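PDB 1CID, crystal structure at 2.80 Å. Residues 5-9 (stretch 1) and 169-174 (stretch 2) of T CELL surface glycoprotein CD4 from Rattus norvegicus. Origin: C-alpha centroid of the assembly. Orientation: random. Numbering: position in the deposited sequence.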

ATOM      1  N   ALA A   5       1.425  -0.214   4.283  1.00 23.38           N
ATOM      2  CA  ALA A   5       0.094  -0.805   4.130  1.00 21.00           C
ATOM      3  C   ALA A   5       0.376  -1.797   3.008  1.00 20.52           C
ATOM      4  O   ALA A   5       1.020  -1.379   2.050  1.00 21.02           O
ATOM      5  CB  ALA A   5      -1.089   0.022   3.882  1.00 21.45           C
ATOM      6  N   TYR A   6      -0.100  -2.982   3.463  1.00 21.30           N
ATOM      7  CA  TYR A   6       0.059  -4.167   2.539  1.00 19.73           C
ATOM      8  C   TYR A   6      -1.270  -4.601   1.932  1.00 19.93           C
ATOM      9  O   TYR A   6      -2.157  -4.924   2.760  1.00 21.66           O
ATOM     10  CB  TYR A   6       0.709  -5.233   3.350  1.00 18.45           C
ATOM     11  CG  TYR A   6       2.110  -4.937   3.884  1.00 15.10           C
ATOM     12  CD1 TYR A   6       3.167  -5.229   3.001  1.00 11.66           C
ATOM     13  CD2 TYR A   6       2.375  -4.455   5.164  1.00 14.40           C
ATOM     14  CE1 TYR A   6       4.480  -5.041   3.265  1.00 11.76           C
ATOM     15  CE2 TYR A   6       3.706  -4.264   5.522  1.00 12.77           C
ATOM     16  CZ  TYR A   6       4.694  -4.528   4.554  1.00 14.62           C
ATOM     17  OH  TYR A   6       5.998  -4.293   5.029  1.00 22.39           O
ATOM     18  N   LYS A   7      -1.440  -4.562   0.616  1.00 18.00           N
ATOM     19  CA  LYS A   7      -2.734  -4.857   0.058  1.00 17.49           C
ATOM     20  C   LYS A   7      -2.758  -5.661  -1.216  1.00 19.59           C
ATOM     21  O   LYS A   7      -1.822  -5.686  -2.035  1.00 22.15           O
ATOM     22  CB  LYS A   7      -3.414  -3.488  -0.274  1.00 18.06           C
ATOM     23  CG  LYS A   7      -3.409  -2.696   1.050  1.00 15.65           C
ATOM     24  CD  LYS A   7      -4.697  -2.885   1.740  1.00 20.05           C
ATOM     25  CE  LYS A   7      -4.738  -2.678   3.217  1.00 19.19           C
ATOM     26  NZ  LYS A   7      -6.064  -3.326   3.563  1.00 25.05           N
ATOM     27  N   SER A   8      -3.893  -6.318  -1.446  1.00 20.66           N
ATOM     28  CA  SER A   8      -4.068  -7.132  -2.647  1.00 22.84           C
ATOM     29  C   SER A   8      -4.848  -6.101  -3.516  1.00 22.99           C
ATOM     30  O   SER A   8      -5.694  -5.271  -3.147  1.00 20.86           O
ATOM     31  CB  SER A   8      -4.698  -8.500  -2.651  1.00 22.97           C
ATOM     32  OG  SER A   8      -4.719  -9.134  -1.369  1.00 28.12           O
ATOM     33  N   GLU A   9      -4.426  -6.351  -4.735  1.00 22.46           N
ATOM     34  CA  GLU A   9      -5.016  -5.473  -5.687  1.00 23.22           C
ATOM     35  C   GLU A   9      -6.494  -5.467  -5.609  1.00 24.09           C
ATOM     36  O   GLU A   9      -7.084  -6.530  -5.457  1.00 27.88           O
ATOM     37  CB  GLU A   9      -4.539  -6.123  -6.937  1.00 27.22           C
ATOM     38  CG  GLU A   9      -4.568  -4.983  -7.937  1.00 33.57           C
ATOM     39  CD  GLU A   9      -4.326  -5.510  -9.295  1.00 37.81           C
ATOM     40  OE1 GLU A   9      -4.895  -6.630  -9.487  1.00 44.00           O
ATOM     41  OE2 GLU A   9      -3.641  -4.869 -10.066  1.00 40.37           O
TER
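Stretch 2, residues 169-174: VKMDSK

Stretch 2 is a β-strand over its whole length, from Val169 to Lys174, and it extends beyond the stretch at both ends. It lies beside the strand of stretch 1, which leads into Glu9, a loop residue. The two strands run in nearly the same direction, with an angle of 12° between their N-to-C directions. Their axes come no closer than 7.1 Å. That is wider than the usual spacing of neighbouring strands in a sheet, and no backbone-to-backbone hydrogen bond joins them. The contact is made largely through side chains.

The register is simple. Tyr6 faces Met171, with CA of Tyr6 6.4 Å from CA of Met171. Two residues further on, Ser8 faces Ser173, and their CA atoms are 6.8 Å apart. The backbone of stretch 2 is mostly extended. Lys170 departs from this, with phi/psi of -79/-37, before Met171 returns to a fully extended form at -170/170. Lys170, Met171 and Ser173 all direct their CA-to-CB bonds toward stretch 1. Asp172 directs its own away. On stretch 1, the CA-to-CB bonds of Tyr6 and Ser8 point toward stretch 2, while that of Lys7 between them points away.

The apolar contacts centre on Tyr6, which has the largest area covered by the other stretch. CB of Lys170 sits over one face of the Tyr6 ring, 3.9 Å from the ring centroid and 11° off the ring normal. This is a CH-pi contact, and the small offset places the carbon almost directly above the ring centre. The closest ring atom, CE1 of Tyr6, is also 3.9 Å from CB of Lys170. The end of the lysine side chain then leads away from stretch 1. Met171 meets the same tyrosine at a different place. CG of Met171 lies 4.0 Å from CB of Tyr6, an apolar contact, and CE of Met171 lies at the ring edge, near the ring plane. The side chain has chi1 in p, with chi2 and chi3 in t. SD of Met171 comes to 4.0 Å from N of Lys7, on the stretch 1 backbone. Met171 is buried in the whole structure.

The polar contacts gather at Ser8. OG of Ser8 and OG of Ser173 form a hydrogen bond of 3.2 Å, the one direct hydrogen bond between the stretches. Both serines have CA-to-CB bonds directed toward the other strand, and the two short side chains meet in the gap. A water adds a second link. The water O is hydrogen-bonded to OG of Ser8 at 2.6 Å and donates to O of Asp172 at 3.1 Å. The direct separation of OG of Ser8 and O of Asp172 is 4.3 Å, too long for a hydrogen bond, and the water bridges it.

The ends of the stretches take no part. Ala5, Glu9, Val169 and Lys174 have no area covered across the contact. In all, 283 Å² is buried, both sides summed.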

ATOM      1  N   VAL A 169       5.085 -12.476   8.595  1.00 38.28           N
ATOM      2  CA  VAL A 169       4.339 -12.542   7.325  1.00 35.96           C
ATOM      3  C   VAL A 169       3.615 -11.185   7.332  1.00 33.21           C
ATOM      4  O   VAL A 169       2.866 -11.064   8.298  1.00 31.85           O
ATOM      5  CB  VAL A 169       3.569 -13.846   7.112  1.00 35.83           C
ATOM      6  CG1 VAL A 169       2.367 -13.707   6.233  1.00 34.41           C
ATOM      7  CG2 VAL A 169       4.390 -14.983   6.485  1.00 34.16           C
ATOM      8  N   LYS A 170       3.979 -10.471   6.292  1.00 29.33           N
ATOM      9  CA  LYS A 170       3.390  -9.158   6.148  1.00 24.92           C
ATOM     10  C   LYS A 170       2.033  -9.250   5.594  1.00 23.20           C
ATOM     11  O   LYS A 170       1.127  -8.463   5.878  1.00 25.83           O
ATOM     12  CB  LYS A 170       4.328  -8.412   5.233  1.00 26.33           C
ATOM     13  CG  LYS A 170       5.739  -8.330   5.811  1.00 32.65           C
ATOM     14  CD  LYS A 170       5.808  -7.575   7.149  1.00 37.97           C
ATOM     15  CE  LYS A 170       7.219  -7.215   7.584  1.00 42.53           C
ATOM     16  NZ  LYS A 170       7.349  -6.802   9.031  1.00 43.69           N
ATOM     17  N   MET A 171       1.824 -10.173   4.685  1.00 22.56           N
ATOM     18  CA  MET A 171       0.489 -10.385   4.037  1.00 20.63           C
ATOM     19  C   MET A 171       0.446 -11.677   3.201  1.00 20.60           C
ATOM     20  O   MET A 171       1.550 -12.225   3.003  1.00 19.26           O
ATOM     21  CB  MET A 171       0.012  -9.275   3.142  1.00 19.13           C
ATOM     22  CG  MET A 171       1.062  -9.016   2.092  1.00 14.94           C
ATOM     23  SD  MET A 171       0.072  -8.237   0.736  1.00 20.39           S
ATOM     24  CE  MET A 171       1.577  -7.858  -0.148  1.00 15.94           C
ATOM     25  N   ASP A 172      -0.798 -11.944   2.831  1.00 21.06           N
ATOM     26  CA  ASP A 172      -1.135 -13.110   2.004  1.00 22.53           C
ATOM     27  C   ASP A 172      -2.365 -12.848   1.126  1.00 20.75           C
ATOM     28  O   ASP A 172      -3.177 -12.002   1.377  1.00 22.84           O
ATOM     29  CB  ASP A 172      -1.463 -14.371   2.770  1.00 25.27           C
ATOM     30  CG  ASP A 172      -2.756 -14.380   3.548  1.00 27.81           C
ATOM     31  OD1 ASP A 172      -2.868 -14.028   4.768  1.00 33.15           O
ATOM     32  OD2 ASP A 172      -3.710 -14.839   2.877  1.00 29.02           O
ATOM     33  N   SER A 173      -2.553 -13.663   0.157  1.00 20.59           N
ATOM     34  CA  SER A 173      -3.664 -13.613  -0.767  1.00 22.96           C
ATOM     35  C   SER A 173      -3.910 -15.005  -1.382  1.00 24.83           C
ATOM     36  O   SER A 173      -2.899 -15.698  -1.702  1.00 25.78           O
ATOM     37  CB  SER A 173      -3.053 -12.613  -1.721  1.00 25.86           C
ATOM     38  OG  SER A 173      -4.131 -12.101  -2.471  1.00 32.71           O
ATOM     39  N   LYS A 174      -5.169 -15.452  -1.520  1.00 23.44           N
ATOM     40  CA  LYS A 174      -5.590 -16.692  -2.055  1.00 22.46           C
ATOM     41  C   LYS A 174      -6.326 -16.498  -3.393  1.00 23.53           C
ATOM     42  O   LYS A 174      -7.032 -15.549  -3.689  1.00 22.15           O
ATOM     43  CB  LYS A 174      -6.718 -17.432  -1.372  1.00 26.55           C
ATOM     44  CG  LYS A 174      -6.882 -17.326   0.128  1.00 29.00           C
ATOM     45  CD  LYS A 174      -5.924 -18.260   0.810  1.00 28.75           C
ATOM     46  CE  LYS A 174      -6.344 -18.366   2.260  1.00 32.07           C
ATOM     47  NZ  LYS A 174      -7.690 -19.008   2.239  1.00 39.42           N
TER
HETATM   48  O   HOH W   1      -4.690  -9.295   1.224  1.00 56.76           O